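Side-chain contacts in N-alpha-acetyltransferase 35, NatC auxiliary subunit (Saccharomyces cerevisiae, PDB 6YGA), which serves as the auxiliary subunit of the NatC N-terminal acetyltransferase, the complex that acetylates the N-terminal methionine of L-A virus Gag protein: residues R98-W103 with S298-L303; E175-N180 with A339-P344; Y399-Q404 with Q411-Q416. All coordinates share one frame; numbering follows the deposited sequence.

In the fold
The three contacts trace a path through a largely helical chain. Contact 1 joins helix 85-104 to helix 298-311, contact 2 ties the loop after helix 142-167 to helix 337-347, and contact 3 closes the turn between helices 386-402 and 406-429. Centres of contacts 1 and 2 lie about 14 Å apart, those of contacts 2 and 3 about 15 Å, and those of contacts 1 and 3 about 26 Å. Along the chain the segments of contacts 1 and 2 alternate, whereas contact 3 follows both. Contact 2 touches both others, through Trp-103 NE1 on Asn-178 O and Ser-403 OG on Arg-340 O; its own two segments belong to the N-terminal Mak10 region and the TPR-family region.

Contact 1. Residues R98-W103 with S298-L303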
# COMPACT_ATOMS: atom_id res chain seq x y z
N ARG B 98 -15.34 10.46 -15.32
CA ARG B 98 -15.50 9.36 -14.38
C ARG B 98 -14.39 8.32 -14.55
O ARG B 98 -14.08 7.59 -13.60
CB ARG B 98 -16.88 8.73 -14.53
CG ARG B 98 -18.00 9.62 -13.99
CD ARG B 98 -19.39 9.02 -14.16
NE ARG B 98 -19.73 8.77 -15.55
CZ ARG B 98 -19.94 7.56 -16.06
NH1 ARG B 98 -19.85 6.48 -15.29
NH2 ARG B 98 -20.25 7.43 -17.35
N CYS B 99 -13.78 8.25 -15.74
CA CYS B 99 -12.57 7.45 -15.88
C CYS B 99 -11.43 8.04 -15.06
O CYS B 99 -10.61 7.30 -14.50
CB CYS B 99 -12.17 7.35 -17.36
SG CYS B 99 -13.12 6.14 -18.32
N VAL B 100 -11.35 9.37 -14.97
CA VAL B 100 -10.35 10.01 -14.13
C VAL B 100 -10.55 9.62 -12.67
O VAL B 100 -9.58 9.32 -11.96
CB VAL B 100 -10.39 11.54 -14.32
CG1 VAL B 100 -9.48 12.24 -13.31
CG2 VAL B 100 -10.00 11.92 -15.74
N ILE B 101 -11.80 9.59 -12.22
CA ILE B 101 -12.10 9.22 -10.83
C ILE B 101 -11.74 7.76 -10.59
O ILE B 101 -11.11 7.42 -9.58
CB ILE B 101 -13.57 9.50 -10.51
CG1 ILE B 101 -13.87 11.00 -10.62
CG2 ILE B 101 -13.93 8.98 -9.12
CD1 ILE B 101 -15.35 11.35 -10.53
N SER B 102 -12.14 6.87 -11.50
CA SER B 102 -11.82 5.45 -11.36
C SER B 102 -10.32 5.22 -11.29
O SER B 102 -9.85 4.34 -10.56
CB SER B 102 -12.43 4.67 -12.53
OG SER B 102 -12.22 3.27 -12.40
N TRP B 103 -9.55 6.02 -12.03
CA TRP B 103 -8.09 5.88 -12.04
C TRP B 103 -7.48 6.29 -10.71
O TRP B 103 -6.70 5.54 -10.12
CB TRP B 103 -7.52 6.72 -13.19
CG TRP B 103 -6.03 6.86 -13.21
CD1 TRP B 103 -5.11 5.93 -12.85
CD2 TRP B 103 -5.29 8.02 -13.62
NE1 TRP B 103 -3.84 6.43 -13.01
CE2 TRP B 103 -3.93 7.71 -13.48
CE3 TRP B 103 -5.65 9.28 -14.10
CZ2 TRP B 103 -2.92 8.62 -13.79
CZ3 TRP B 103 -4.65 10.18 -14.41
CH2 TRP B 103 -3.30 9.85 -14.26
N SER B 298 -19.00 12.46 -7.10
CA SER B 298 -18.64 12.69 -5.71
C SER B 298 -17.15 12.53 -5.45
O SER B 298 -16.63 13.10 -4.48
CB SER B 298 -19.42 11.74 -4.80
OG SER B 298 -20.77 12.14 -4.67
N GLY B 299 -16.44 11.78 -6.30
CA GLY B 299 -15.00 11.63 -6.12
C GLY B 299 -14.24 12.93 -6.28
O GLY B 299 -13.19 13.13 -5.65
N PHE B 300 -14.75 13.84 -7.11
CA PHE B 300 -14.12 15.15 -7.26
C PHE B 300 -14.23 15.96 -5.98
O PHE B 300 -13.33 16.74 -5.64
CB PHE B 300 -14.74 15.90 -8.44
CG PHE B 300 -14.34 15.36 -9.79
CD1 PHE B 300 -13.01 15.12 -10.09
CD2 PHE B 300 -15.31 15.10 -10.74
CE1 PHE B 300 -12.65 14.62 -11.33
CE2 PHE B 300 -14.95 14.60 -11.99
CZ PHE B 300 -13.62 14.36 -12.28
N ILE B 301 -15.34 15.80 -5.25
CA ILE B 301 -15.52 16.50 -3.99
C ILE B 301 -14.49 16.02 -2.97
O ILE B 301 -13.86 16.82 -2.27
CB ILE B 301 -16.96 16.31 -3.47
CG1 ILE B 301 -17.97 16.82 -4.49
CG2 ILE B 301 -17.14 17.01 -2.13
CD1 ILE B 301 -19.42 16.59 -4.09
N THR B 302 -14.31 14.70 -2.87
CA THR B 302 -13.30 14.15 -1.98
C THR B 302 -11.91 14.65 -2.35
O THR B 302 -11.11 15.00 -1.47
CB THR B 302 -13.34 12.62 -2.01
OG1 THR B 302 -14.65 12.17 -1.61
CG2 THR B 302 -12.31 12.03 -1.07
N LEU B 303 -11.61 14.71 -3.65
CA LEU B 303 -10.31 15.21 -4.09
C LEU B 303 -10.12 16.67 -3.70
O LEU B 303 -9.05 17.06 -3.23
CB LEU B 303 -10.17 15.04 -5.60
CG LEU B 303 -9.01 15.80 -6.25
CD1 LEU B 303 -7.67 15.24 -5.79
CD2 LEU B 303 -9.14 15.75 -7.76
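Helices 98-103 and 298-303 cross at 55° with their axes 9.9 Å apart at closest approach, and Ile-101 and Gly-299 bring their CA atoms to 6.0 Å. Ile-101 carries the contact by splitting its two branches between neighbouring residues. Its longer branch lies over one face of the Phe-300 ring: CD1 sits 3.8 Å from the ring centroid and 20° off the normal, a CH-pi contact displaced toward the rim near Phe-300 CE2. CG1 lies beside the methyl over the same face, 3.8 Å from Phe-300 CZ, so the ring is met by two successive carbons of one branch. The other branch, CG2, turns to the backbone of the second helix and rests 4.1 Å from Gly-299 CA. This division follows from chi1 of -63°, which leaves CG1 beside the backbone N and sends CG2 anti to it. Gly-299, having no side chain, lets the methyl settle directly against the main chain. Val-100 approaches the ring differently, with CG1 near the ring plane at the edge, 4.4 Å from Phe-300 CE1. Phe-300 is thus met over a face by one helix residue and at its rim by the preceding one. Leu-250 of helix 245-260 and Leu-230 of helix 215-231 also touch Phe-300, while Tyr-297 meets its ring edge-to-face. Val-100 in turn packs on Val-155 and Leu-158 of helix 142-167. The contact therefore belongs to the core of a multi-helix bundle, joining two helices almost 200 residues apart in sequence. No hydrogen bond crosses between the segments; their association here is apolar, resting on close packing and on burial of the Phe-300 face beneath Ile-101.

Contact 2. Residues E175-N180 with A339-P344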
# COMPACT_ATOMS: atom_id res chain seq x y z
N GLU B 175 0.73 1.06 -6.55
CA GLU B 175 0.13 0.68 -5.27
C GLU B 175 -0.82 1.79 -4.85
O GLU B 175 -2.02 1.56 -4.69
CB GLU B 175 1.21 0.43 -4.21
CG GLU B 175 0.68 0.06 -2.83
CD GLU B 175 1.77 -0.07 -1.78
OE1 GLU B 175 2.96 0.04 -2.15
OE2 GLU B 175 1.45 -0.29 -0.60
N ASP B 176 -0.28 3.00 -4.70
CA ASP B 176 -1.12 4.16 -4.45
C ASP B 176 -1.67 4.75 -5.74
O ASP B 176 -2.74 5.36 -5.73
CB ASP B 176 -0.31 5.22 -3.70
CG ASP B 176 0.25 4.70 -2.40
OD1 ASP B 176 -0.54 4.18 -1.59
OD2 ASP B 176 1.47 4.80 -2.20
N LEU B 177 -0.95 4.57 -6.85
CA LEU B 177 -1.32 5.20 -8.11
C LEU B 177 -0.64 4.47 -9.25
O LEU B 177 0.59 4.31 -9.24
CB LEU B 177 -0.94 6.68 -8.10
CG LEU B 177 -1.30 7.52 -9.32
CD1 LEU B 177 -2.66 7.13 -9.86
CD2 LEU B 177 -1.29 8.98 -8.92
N ASN B 178 -1.43 4.05 -10.23
CA ASN B 178 -0.93 3.35 -11.41
C ASN B 178 -0.63 4.37 -12.51
O ASN B 178 -1.47 5.22 -12.82
CB ASN B 178 -1.94 2.32 -11.90
CG ASN B 178 -1.54 1.66 -13.22
OD1 ASN B 178 -1.76 2.22 -14.29
ND2 ASN B 178 -0.97 0.47 -13.13
N PHE B 179 0.55 4.27 -13.11
CA PHE B 179 0.92 5.11 -14.23
C PHE B 179 1.62 4.28 -15.31
O PHE B 179 2.79 4.46 -15.64
CB PHE B 179 1.79 6.28 -13.80
CG PHE B 179 1.69 7.47 -14.70
CD1 PHE B 179 0.72 8.43 -14.48
CD2 PHE B 179 2.54 7.60 -15.79
CE1 PHE B 179 0.61 9.52 -15.33
CE2 PHE B 179 2.43 8.69 -16.63
CZ PHE B 179 1.47 9.65 -16.40
N ASN B 180 0.88 3.33 -15.88
CA ASN B 180 1.32 2.62 -17.08
C ASN B 180 0.75 3.38 -18.26
O ASN B 180 -0.38 3.14 -18.70
CB ASN B 180 0.85 1.17 -17.06
CG ASN B 180 1.24 0.42 -18.32
OD1 ASN B 180 2.11 0.85 -19.08
ND2 ASN B 180 0.59 -0.72 -18.55
N ALA B 339 -3.63 14.36 -2.96
CA ALA B 339 -3.35 15.15 -1.76
C ALA B 339 -2.19 14.56 -0.97
O ALA B 339 -1.41 15.29 -0.35
CB ALA B 339 -4.59 15.26 -0.89
N ARG B 340 -2.05 13.23 -0.98
CA ARG B 340 -0.97 12.60 -0.23
C ARG B 340 0.38 12.82 -0.89
O ARG B 340 1.40 12.94 -0.21
CB ARG B 340 -1.25 11.11 -0.04
CG ARG B 340 -2.43 10.84 0.88
CD ARG B 340 -2.48 9.40 1.35
NE ARG B 340 -2.85 8.47 0.29
CZ ARG B 340 -2.01 7.62 -0.30
NH1 ARG B 340 -0.74 7.59 0.07
NH2 ARG B 340 -2.45 6.81 -1.25
N ILE B 341 0.42 12.87 -2.23
CA ILE B 341 1.65 13.26 -2.90
C ILE B 341 1.90 14.75 -2.70
O ILE B 341 3.05 15.18 -2.54
CB ILE B 341 1.58 12.91 -4.40
CG1 ILE B 341 1.31 11.42 -4.59
CG2 ILE B 341 2.87 13.33 -5.11
CD1 ILE B 341 1.12 11.02 -6.05
N LEU B 342 0.83 15.55 -2.69
CA LEU B 342 0.98 17.00 -2.67
C LEU B 342 1.61 17.48 -1.36
O LEU B 342 2.44 18.39 -1.37
CB LEU B 342 -0.38 17.65 -2.89
CG LEU B 342 -0.36 19.14 -3.26
CD1 LEU B 342 0.39 19.33 -4.56
CD2 LEU B 342 -1.77 19.67 -3.37
N PHE B 343 1.23 16.86 -0.24
CA PHE B 343 1.67 17.37 1.06
C PHE B 343 3.19 17.40 1.21
O PHE B 343 3.72 18.48 1.53
CB PHE B 343 1.00 16.56 2.18
CG PHE B 343 1.68 16.69 3.50
CD1 PHE B 343 1.59 17.86 4.24
CD2 PHE B 343 2.42 15.64 4.01
CE1 PHE B 343 2.23 17.98 5.46
CE2 PHE B 343 3.05 15.74 5.23
CZ PHE B 343 2.96 16.91 5.95
N PRO B 344 3.94 16.32 0.99
CA PRO B 344 5.40 16.44 1.16
C PRO B 344 6.04 17.41 0.19
O PRO B 344 7.00 18.10 0.56
CB PRO B 344 5.90 15.00 0.95
CG PRO B 344 4.72 14.15 1.24
CD PRO B 344 3.56 14.92 0.69
O HOH W 1 1.69 5.44 0.29
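Asp-176 and Arg-340 meet at about a right angle in a buried salt bridge that links an irregular loop, 175-180, to helix 337-347 in the largely helical interior. Their flat groups are far from coplanar: the carboxylate and guanidinium planes stand 73° apart. Arg-340 NH2 donates to Asp-176 OD1 over 3.3 Å with an N-H...O angle of 149°, and it comes from above the carboxylate plane. Seen from the arginine, the oxygen lies at the edge of the guanidinium, tilted a little from its plane. This is a one-point bridge, unlike the flat two-pronged pairing of carboxylate and guanidinium. A bend in the arginine chain at chi3, -71°, turns the guanidinium aside from its extended stem. Water 1 supplies a second connection, donating to Asp-176 OD2 at 2.6 Å and accepting from Arg-340 NH1. Further partners fix both groups: Asn-405 ND2 binds Asp-176 OD1, the backbone N of Phe-172 binds OD2, and Arg-340 NE donates to Arg-335 O. The opposed charges probably favour the ionised forms of both side chains despite their burial. Phe-142 of the neighbouring N-alpha-acetyltransferase 30 chain packs on Asp-176, placing the bridge near the subunit interface. Beside the ion pair, Leu-177 and Ile-341 form a small apolar patch flanked by helix 142-167, through Val-162 and Leu-165. There the branch methyl Leu-177 CD2 stops 4.3 Å from the terminal methyl Ile-341 CD1.

Contact 3. Residues Y399-Q404 with Q411-Q416; sequences YQNCSQ and QGFNRQ. With EDO (1,2-ethanediol), chain C.
Asn-401 reaches across a helical hairpin, in which a short turn joins helix 386-402 to helix 406-429, and meets Gly-412 within the TPR-family region. Their CA atoms lie 6.1 Å apart, and the amide of Asn-401 fits between the two backbones. With chi1 at -175°, CG is anti to the backbone N and the amide projects toward the second helix. Its oxygen OD1 lies 3.2 Å from Gly-412 CA, where the absence of a side chain makes room for the carbonyl. The nitrogen ND2 is turned to Phe-413 and stands 3.9 Å above one ring face, offset toward the rim near CE2. With amide and ring planes 77° apart, ND2 leads over the face and the groups do not stack. ND2 also donates to Tyr-409 O just before the second segment, which probably sets the rotation of the amide; Tyr-409 meets the Phe-413 ring edge-to-face. Helix 433-456 lies beside the hairpin, touching Phe-413 through Ser-446 and Phe-450. Gln-416 stretches beyond its CG to bring its amide across that of Asn-401 at a slant, the two planes nearly perpendicular. Its OE1 is held by Trp-420 NE1, one turn further along the helix, while NE2 comes to 3.8 Å from Asn-401 CB.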
# COMPACT_ATOMS: atom_id res chain seq x y z
N TYR B 399 7.90 13.15 8.66
CA TYR B 399 6.74 13.87 8.14
C TYR B 399 6.23 13.22 6.86
O TYR B 399 5.02 13.06 6.67
CB TYR B 399 7.09 15.33 7.88
CG TYR B 399 6.99 16.23 9.09
CD1 TYR B 399 5.79 16.85 9.42
CD2 TYR B 399 8.10 16.47 9.90
CE1 TYR B 399 5.69 17.67 10.53
CE2 TYR B 399 8.01 17.29 11.00
CZ TYR B 399 6.80 17.89 11.31
OH TYR B 399 6.70 18.71 12.41
N GLN B 400 7.15 12.84 5.97
CA GLN B 400 6.76 12.26 4.69
C GLN B 400 6.05 10.92 4.88
O GLN B 400 5.12 10.59 4.14
CB GLN B 400 7.99 12.10 3.79
CG GLN B 400 7.69 11.57 2.40
CD GLN B 400 8.76 11.93 1.39
OE1 GLN B 400 9.44 12.95 1.52
NE2 GLN B 400 8.91 11.10 0.37
N ASN B 401 6.47 10.15 5.89
CA ASN B 401 5.82 8.87 6.15
C ASN B 401 4.36 9.03 6.55
O ASN B 401 3.57 8.10 6.37
CB ASN B 401 6.59 8.11 7.23
CG ASN B 401 6.04 6.72 7.47
OD1 ASN B 401 6.17 5.83 6.63
ND2 ASN B 401 5.43 6.53 8.63
N CYS B 402 3.98 10.20 7.08
CA CYS B 402 2.60 10.40 7.52
C CYS B 402 1.62 10.37 6.36
O CYS B 402 0.45 10.01 6.56
CB CYS B 402 2.47 11.72 8.28
SG CYS B 402 3.34 11.74 9.85
N SER B 403 2.04 10.75 5.16
CA SER B 403 1.13 10.77 4.02
C SER B 403 1.17 9.48 3.21
O SER B 403 0.67 9.47 2.08
CB SER B 403 1.43 11.97 3.12
OG SER B 403 2.59 11.73 2.35
N GLN B 404 1.74 8.41 3.75
CA GLN B 404 1.70 7.12 3.07
C GLN B 404 0.34 6.46 3.31
O GLN B 404 -0.45 6.89 4.15
CB GLN B 404 2.83 6.22 3.56
CG GLN B 404 4.22 6.82 3.37
CD GLN B 404 4.48 7.23 1.94
OE1 GLN B 404 4.22 6.46 1.01
NE2 GLN B 404 4.99 8.44 1.75
N GLN B 411 4.80 0.37 7.84
CA GLN B 411 6.07 -0.16 7.35
C GLN B 411 7.18 0.88 7.41
O GLN B 411 8.35 0.52 7.54
CB GLN B 411 5.90 -0.68 5.92
CG GLN B 411 4.95 -1.87 5.83
CD GLN B 411 4.45 -2.13 4.43
OE1 GLN B 411 5.14 -1.85 3.44
NE2 GLN B 411 3.24 -2.67 4.33
N GLY B 412 6.83 2.17 7.32
CA GLY B 412 7.84 3.20 7.41
C GLY B 412 8.55 3.24 8.75
O GLY B 412 9.70 3.69 8.84
N PHE B 413 7.89 2.76 9.80
CA PHE B 413 8.50 2.80 11.12
C PHE B 413 9.57 1.73 11.29
O PHE B 413 10.46 1.90 12.14
CB PHE B 413 7.43 2.66 12.21
CG PHE B 413 6.58 3.89 12.37
CD1 PHE B 413 7.09 5.04 12.93
CD2 PHE B 413 5.25 3.88 11.98
CE1 PHE B 413 6.30 6.17 13.08
CE2 PHE B 413 4.46 5.00 12.13
CZ PHE B 413 4.98 6.15 12.68
N ASN B 414 9.52 0.65 10.51
CA ASN B 414 10.57 -0.36 10.54
C ASN B 414 11.94 0.27 10.32
O ASN B 414 12.90 -0.01 11.05
CB ASN B 414 10.29 -1.43 9.49
CG ASN B 414 9.44 -2.56 10.02
OD1 ASN B 414 9.71 -3.10 11.09
ND2 ASN B 414 8.40 -2.93 9.28
N ARG B 415 12.05 1.14 9.31
CA ARG B 415 13.30 1.84 9.06
C ARG B 415 13.62 2.84 10.17
O ARG B 415 14.77 2.96 10.59
CB ARG B 415 13.25 2.52 7.70
CG ARG B 415 14.27 3.63 7.50
CD ARG B 415 14.16 4.24 6.11
NE ARG B 415 15.02 5.41 5.97
CZ ARG B 415 16.31 5.35 5.66
NH1 ARG B 415 16.89 4.18 5.46
NH2 ARG B 415 17.02 6.47 5.55
N GLN B 416 12.61 3.56 10.65
CA GLN B 416 12.86 4.66 11.59
C GLN B 416 13.42 4.16 12.92
O GLN B 416 14.33 4.77 13.48
CB GLN B 416 11.59 5.46 11.84
CG GLN B 416 11.09 6.28 10.67
CD GLN B 416 9.88 7.12 11.04
OE1 GLN B 416 9.76 7.59 12.17
NE2 GLN B 416 8.98 7.31 10.08
C1 EDO C . 10.40 -7.37 10.45
O1 EDO C . 9.35 -6.43 10.72
C2 EDO C . 11.33 -7.49 11.65
O2 EDO C . 11.97 -6.23 11.91